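Local coordinates for dihydroxyacetone kinase (Citrobacter freundii, PDB 1UN8), which catalyses the ATP-dependent phosphorylation of dihydroxyacetone to dihydroxyacetone phosphate, with a divalent metal ion, and works as a homodimer, at the (2R)-3-(phosphonooxy)-2-(tetradecanoyloxy)propyl palmitate site. Coordinates in Å, arbitrary orientation; residue numbers count along the deposited sequence, not the author numbering.

The (2R)-3-(phosphonooxy)-2-(tetradecanoyloxy)propyl palmitate site. Residues 357-358, 361-362, 365, 369, 392, 395-396, 399, 413, 417, 420, 428, 436, 440, 453, 457, 477, 492, 546. With MYY ((2R)-3-(phosphonooxy)-2-(tetradecanoyloxy)propyl palmitate), chain B.
With CG anti to the carbonyl carbon, Phe440 (chi1 -74°) and Phe417 both lean their rings inward, while in Met436 bends at chi2 (-45°) and chi3 (-78°) swing the terminal methyl onto the lipid. Phe440 touches the palmitate chain with its ring rim, CZ standing 3.7 Å from C34 of MYY. One face of that ring is covered by CG2 of Ile420, and its CD2 edge stands nearly upright on the face of Phe417, offset toward the rim, which probably limits its rotation. Phe417 reaches the same chain nearer the headgroup, through CE2 to C28. From the neighbouring turn, the CD1 tip of Ile420 meets C32 of MYY at 3.4 Å. Helix 356-371 lines the opposite side: Ile361 offers its CG2 branch, anti to the backbone N, to C27, and Val365 its CG1 branch to C31 of MYY (3.7 Å). At the deep end Leu369 CD1 lies 3.6 Å from C37 of MYY, and the methyl of Ala395 touches the same carbon. The shorter tetradecanoyl chain runs between CD1 of Leu457 and CD1 of Leu546, the latter 3.6 Å from C12 of MYY, and ends near Met436, where CE lies 3.4 Å from C19 of MYY. At the mouth Leu357, its CG anti to the backbone N, extends CD1 toward the phosphate oxygen O3, and Val453 CG2 and Leu413 CD1 close over the same side of the palmitoyl ester carbonyl O10. Protein polar atoms make no bond to the phosphate or esters here; the grip is apolar. This lipid pocket of the eight-helix barrel, centred about 66 Å from the active-site His220, holds a tightly bound phospholipid that has no significant effect on enzyme activity.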
loop_
_atom_site.group_PDB
_atom_site.type_symbol
_atom_site.label_atom_id
_atom_site.label_comp_id
_atom_site.label_asym_id
_atom_site.label_seq_id
_atom_site.Cartn_x
_atom_site.Cartn_y
_atom_site.Cartn_z
ATOM N N LEU A 357 13.579 -12.569 -61.768
ATOM C CA LEU A 357 12.367 -13.235 -61.303
ATOM C C LEU A 357 11.872 -12.600 -60.009
ATOM O O LEU A 357 10.778 -12.036 -59.959
ATOM C CB LEU A 357 12.636 -14.716 -61.054
ATOM C CG LEU A 357 11.440 -15.676 -61.124
ATOM C CD1 LEU A 357 11.843 -17.011 -60.511
ATOM C CD2 LEU A 357 10.246 -15.113 -60.385
ATOM N N VAL A 358 12.685 -12.705 -58.962
ATOM C CA VAL A 358 12.355 -12.145 -57.666
ATOM C C VAL A 358 11.983 -10.676 -57.777
ATOM O O VAL A 358 10.968 -10.252 -57.224
ATOM C CB VAL A 358 13.535 -12.303 -56.698
ATOM C CG1 VAL A 358 13.260 -11.568 -55.401
ATOM C CG2 VAL A 358 13.774 -13.777 -56.432
ATOM N N ILE A 361 8.548 -10.122 -58.836
ATOM C CA ILE A 361 7.581 -10.419 -57.791
ATOM C C ILE A 361 7.500 -9.225 -56.837
ATOM O O ILE A 361 6.426 -8.670 -56.585
ATOM C CB ILE A 361 7.992 -11.681 -56.999
ATOM C CG1 ILE A 361 8.012 -12.888 -57.932
ATOM C CG2 ILE A 361 7.036 -11.911 -55.854
ATOM C CD1 ILE A 361 6.718 -13.080 -58.682
ATOM N N VAL A 362 8.656 -8.837 -56.313
ATOM C CA VAL A 362 8.748 -7.720 -55.397
ATOM C C VAL A 362 8.083 -6.487 -56.002
ATOM O O VAL A 362 7.324 -5.797 -55.326
ATOM C CB VAL A 362 10.230 -7.420 -55.060
ATOM C CG1 VAL A 362 10.345 -6.128 -54.284
ATOM C CG2 VAL A 362 10.813 -8.568 -54.244
ATOM N N VAL A 365 4.142 -7.305 -56.156
ATOM C CA VAL A 365 3.546 -7.308 -54.827
ATOM C C VAL A 365 3.513 -5.875 -54.304
ATOM O O VAL A 365 2.489 -5.372 -53.836
ATOM C CB VAL A 365 4.367 -8.163 -53.863
ATOM C CG1 VAL A 365 3.813 -8.041 -52.462
ATOM C CG2 VAL A 365 4.345 -9.608 -54.323
ATOM N N LEU A 369 -0.049 -3.430 -53.511
ATOM C CA LEU A 369 -0.352 -2.886 -52.199
ATOM C C LEU A 369 -0.392 -1.361 -52.265
ATOM O O LEU A 369 -1.305 -0.731 -51.731
ATOM C CB LEU A 369 0.693 -3.327 -51.173
ATOM C CG LEU A 369 0.736 -4.820 -50.842
ATOM C CD1 LEU A 369 1.887 -5.101 -49.893
ATOM C CD2 LEU A 369 -0.579 -5.247 -50.231
ATOM N N PHE A 392 0.020 -0.089 -44.938
ATOM C CA PHE A 392 0.508 -1.097 -45.873
ATOM C C PHE A 392 1.237 -0.446 -47.034
ATOM O O PHE A 392 2.242 -0.969 -47.516
ATOM C CB PHE A 392 -0.653 -1.945 -46.403
ATOM C CG PHE A 392 -1.109 -3.023 -45.458
ATOM C CD1 PHE A 392 -0.895 -2.914 -44.093
ATOM C CD2 PHE A 392 -1.790 -4.132 -45.936
ATOM C CE1 PHE A 392 -1.358 -3.897 -43.219
ATOM C CE2 PHE A 392 -2.256 -5.119 -45.069
ATOM C CZ PHE A 392 -2.037 -4.999 -43.706
ATOM N N ALA A 395 4.794 0.503 -46.127
ATOM C CA ALA A 395 5.734 -0.603 -46.193
ATOM C C ALA A 395 6.043 -0.986 -47.632
ATOM O O ALA A 395 7.195 -1.253 -47.982
ATOM C CB ALA A 395 5.177 -1.789 -45.462
ATOM N N ALA A 396 5.012 -1.024 -48.468
ATOM C CA ALA A 396 5.210 -1.378 -49.863
ATOM C C ALA A 396 6.224 -0.433 -50.501
ATOM O O ALA A 396 7.236 -0.876 -51.041
ATOM C CB ALA A 396 3.895 -1.315 -50.609
ATOM N N ILE A 399 9.866 -0.858 -49.517
ATOM C CA ILE A 399 10.544 -1.970 -50.173
ATOM C C ILE A 399 10.672 -1.706 -51.673
ATOM O O ILE A 399 11.604 -2.186 -52.313
ATOM C CB ILE A 399 9.795 -3.298 -49.948
ATOM C CG1 ILE A 399 9.600 -3.534 -48.453
ATOM C CG2 ILE A 399 10.589 -4.450 -50.548
ATOM C CD1 ILE A 399 10.876 -3.669 -47.693
ATOM N N LEU A 413 16.804 -14.918 -51.016
ATOM C CA LEU A 413 15.534 -14.744 -50.313
ATOM C C LEU A 413 15.675 -14.633 -48.804
ATOM O O LEU A 413 15.108 -13.719 -48.196
ATOM C CB LEU A 413 14.566 -15.883 -50.649
ATOM C CG LEU A 413 13.791 -15.732 -51.961
ATOM C CD1 LEU A 413 12.756 -16.840 -52.053
ATOM C CD2 LEU A 413 13.088 -14.371 -52.013
ATOM N N PHE A 417 14.212 -11.537 -47.096
ATOM C CA PHE A 417 13.114 -11.544 -46.138
ATOM C C PHE A 417 13.572 -10.886 -44.843
ATOM O O PHE A 417 12.893 -10.008 -44.301
ATOM C CB PHE A 417 12.631 -12.980 -45.863
ATOM C CG PHE A 417 11.713 -13.537 -46.931
ATOM C CD1 PHE A 417 11.039 -14.738 -46.726
ATOM C CD2 PHE A 417 11.519 -12.862 -48.136
ATOM C CE1 PHE A 417 10.192 -15.256 -47.700
ATOM C CE2 PHE A 417 10.674 -13.373 -49.112
ATOM C CZ PHE A 417 10.008 -14.574 -48.893
ATOM N N ILE A 420 13.498 -7.203 -45.206
ATOM C CA ILE A 420 12.148 -6.647 -45.208
ATOM C C ILE A 420 11.647 -6.672 -43.767
ATOM O O ILE A 420 11.105 -5.681 -43.267
ATOM C CB ILE A 420 11.193 -7.486 -46.103
ATOM C CG1 ILE A 420 11.616 -7.363 -47.567
ATOM C CG2 ILE A 420 9.747 -7.024 -45.934
ATOM C CD1 ILE A 420 10.898 -8.323 -48.487
ATOM N N MET A 428 6.203 1.147 -40.968
ATOM C CA MET A 428 4.822 0.820 -40.638
ATOM C C MET A 428 4.609 0.955 -39.142
ATOM O O MET A 428 5.197 0.206 -38.352
ATOM C CB MET A 428 4.497 -0.613 -41.041
ATOM C CG MET A 428 3.752 -0.760 -42.346
ATOM S SD MET A 428 3.103 -2.436 -42.501
ATOM C CE MET A 428 4.642 -3.368 -42.826
ATOM N N MET A 436 3.810 -7.821 -39.567
ATOM C CA MET A 436 4.474 -8.089 -40.836
ATOM C C MET A 436 5.976 -8.345 -40.629
ATOM O O MET A 436 6.565 -9.200 -41.300
ATOM C CB MET A 436 4.270 -6.931 -41.826
ATOM C CG MET A 436 2.862 -6.839 -42.417
ATOM S SD MET A 436 2.202 -8.449 -42.943
ATOM C CE MET A 436 3.047 -8.683 -44.479
ATOM N N PHE A 440 7.917 -11.849 -41.889
ATOM C CA PHE A 440 9.118 -11.958 -42.697
ATOM C C PHE A 440 10.380 -12.383 -41.941
ATOM O O PHE A 440 11.202 -13.128 -42.480
ATOM C CB PHE A 440 9.361 -10.644 -43.439
ATOM C CG PHE A 440 8.423 -10.423 -44.597
ATOM C CD1 PHE A 440 7.333 -9.561 -44.479
ATOM C CD2 PHE A 440 8.632 -11.078 -45.811
ATOM C CE1 PHE A 440 6.461 -9.348 -45.555
ATOM C CE2 PHE A 440 7.766 -10.876 -46.898
ATOM C CZ PHE A 440 6.678 -10.005 -46.767
ATOM N N VAL A 453 10.311 -21.696 -50.133
ATOM C CA VAL A 453 9.546 -20.485 -49.875
ATOM C C VAL A 453 8.198 -20.688 -49.200
ATOM O O VAL A 453 7.902 -20.034 -48.207
ATOM C CB VAL A 453 9.338 -19.690 -51.169
ATOM C CG1 VAL A 453 8.798 -18.309 -50.849
ATOM C CG2 VAL A 453 10.653 -19.577 -51.906
ATOM N N LEU A 457 7.079 -19.233 -45.613
ATOM C CA LEU A 457 5.934 -18.335 -45.527
ATOM C C LEU A 457 4.923 -18.844 -44.519
ATOM O O LEU A 457 4.293 -18.058 -43.818
ATOM C CB LEU A 457 5.270 -18.172 -46.893
ATOM C CG LEU A 457 6.058 -17.341 -47.913
ATOM C CD1 LEU A 457 5.329 -17.311 -49.251
ATOM C CD2 LEU A 457 6.249 -15.926 -47.375
ATOM N N MET A 477 -6.030 -10.399 -41.984
ATOM C CA MET A 477 -5.405 -10.917 -43.195
ATOM C C MET A 477 -5.201 -12.438 -43.137
ATOM O O MET A 477 -5.132 -13.104 -44.169
ATOM C CB MET A 477 -4.074 -10.218 -43.421
ATOM C CG MET A 477 -3.051 -10.488 -42.362
ATOM S SD MET A 477 -1.613 -9.473 -42.689
ATOM C CE MET A 477 -0.776 -10.484 -43.896
ATOM N N PRO A 492 2.227 -26.105 -55.119
ATOM C CA PRO A 492 3.364 -25.180 -55.073
ATOM C C PRO A 492 3.470 -24.175 -56.207
ATOM O O PRO A 492 4.041 -23.096 -56.044
ATOM C CB PRO A 492 4.565 -26.119 -55.054
ATOM C CG PRO A 492 4.052 -27.288 -54.306
ATOM C CD PRO A 492 2.691 -27.489 -54.923
ATOM N N LEU A 546 -0.414 -12.046 -58.538
ATOM C CA LEU A 546 0.567 -13.068 -58.832
ATOM C C LEU A 546 0.025 -14.073 -59.836
ATOM O O LEU A 546 0.710 -14.440 -60.793
ATOM C CB LEU A 546 0.986 -13.788 -57.553
ATOM C CG LEU A 546 1.792 -12.960 -56.556
ATOM C CD1 LEU A 546 2.231 -13.844 -55.393
ATOM C CD2 LEU A 546 2.998 -12.365 -57.244
HETATM C C38 MYY B . 3.000 -4.745 -46.026
HETATM C C37 MYY B . 4.080 -4.562 -47.095
HETATM C C36 MYY B . 4.767 -5.891 -47.422
HETATM C C35 MYY B . 5.825 -5.722 -48.516
HETATM C C34 MYY B . 6.411 -7.075 -48.933
HETATM C C33 MYY B . 7.466 -6.960 -50.036
HETATM C C32 MYY B . 8.052 -8.330 -50.397
HETATM C C31 MYY B . 7.027 -9.233 -51.087
HETATM C C30 MYY B . 7.408 -10.719 -51.092
HETATM C C29 MYY B . 8.513 -11.118 -52.076
HETATM C C28 MYY B . 8.515 -12.639 -52.261
HETATM C C27 MYY B . 9.555 -13.143 -53.266
HETATM C C26 MYY B . 9.306 -14.599 -53.676
HETATM C C25 MYY B . 10.370 -15.086 -54.669
HETATM C C24 MYY B . 9.830 -16.056 -55.721
HETATM C C23 MYY B . 10.037 -17.549 -55.427
HETATM O O10 MYY B . 10.158 -17.959 -54.272
HETATM O O8 MYY B . 10.102 -18.409 -56.478
HETATM C C6 MYY B . 10.214 -19.787 -56.073
HETATM C C5 MYY B . 8.836 -20.438 -56.041
HETATM C C4 MYY B . 8.772 -21.644 -56.993
HETATM O O6 MYY B . 9.340 -21.387 -58.288
HETATM P P MYY B . 8.581 -20.554 -59.448
HETATM O O4 MYY B . 8.082 -19.170 -58.785
HETATM O O3 MYY B . 9.748 -20.165 -60.493
HETATM O O5 MYY B . 7.487 -21.300 -60.115
HETATM O O7 MYY B . 7.815 -19.444 -56.258
HETATM C C7 MYY B . 6.613 -19.822 -55.738
HETATM O O9 MYY B . 6.468 -20.917 -55.199
HETATM C C8 MYY B . 5.431 -18.855 -55.875
HETATM C C9 MYY B . 4.898 -18.456 -54.498
HETATM C C10 MYY B . 4.859 -16.935 -54.324
HETATM C C11 MYY B . 4.311 -16.524 -52.956
HETATM C C12 MYY B . 4.358 -15.004 -52.788
HETATM C C13 MYY B . 3.897 -14.564 -51.397
HETATM C C14 MYY B . 4.265 -13.091 -51.205
HETATM C C15 MYY B . 4.006 -12.588 -49.784
HETATM C C16 MYY B . 2.562 -12.125 -49.580
HETATM C C17 MYY B . 2.489 -11.223 -48.346
HETATM C C18 MYY B . 1.230 -10.354 -48.377
HETATM C C19 MYY B . 1.287 -9.252 -47.317
HETATM C C20 MYY B . 0.120 -8.273 -47.475
#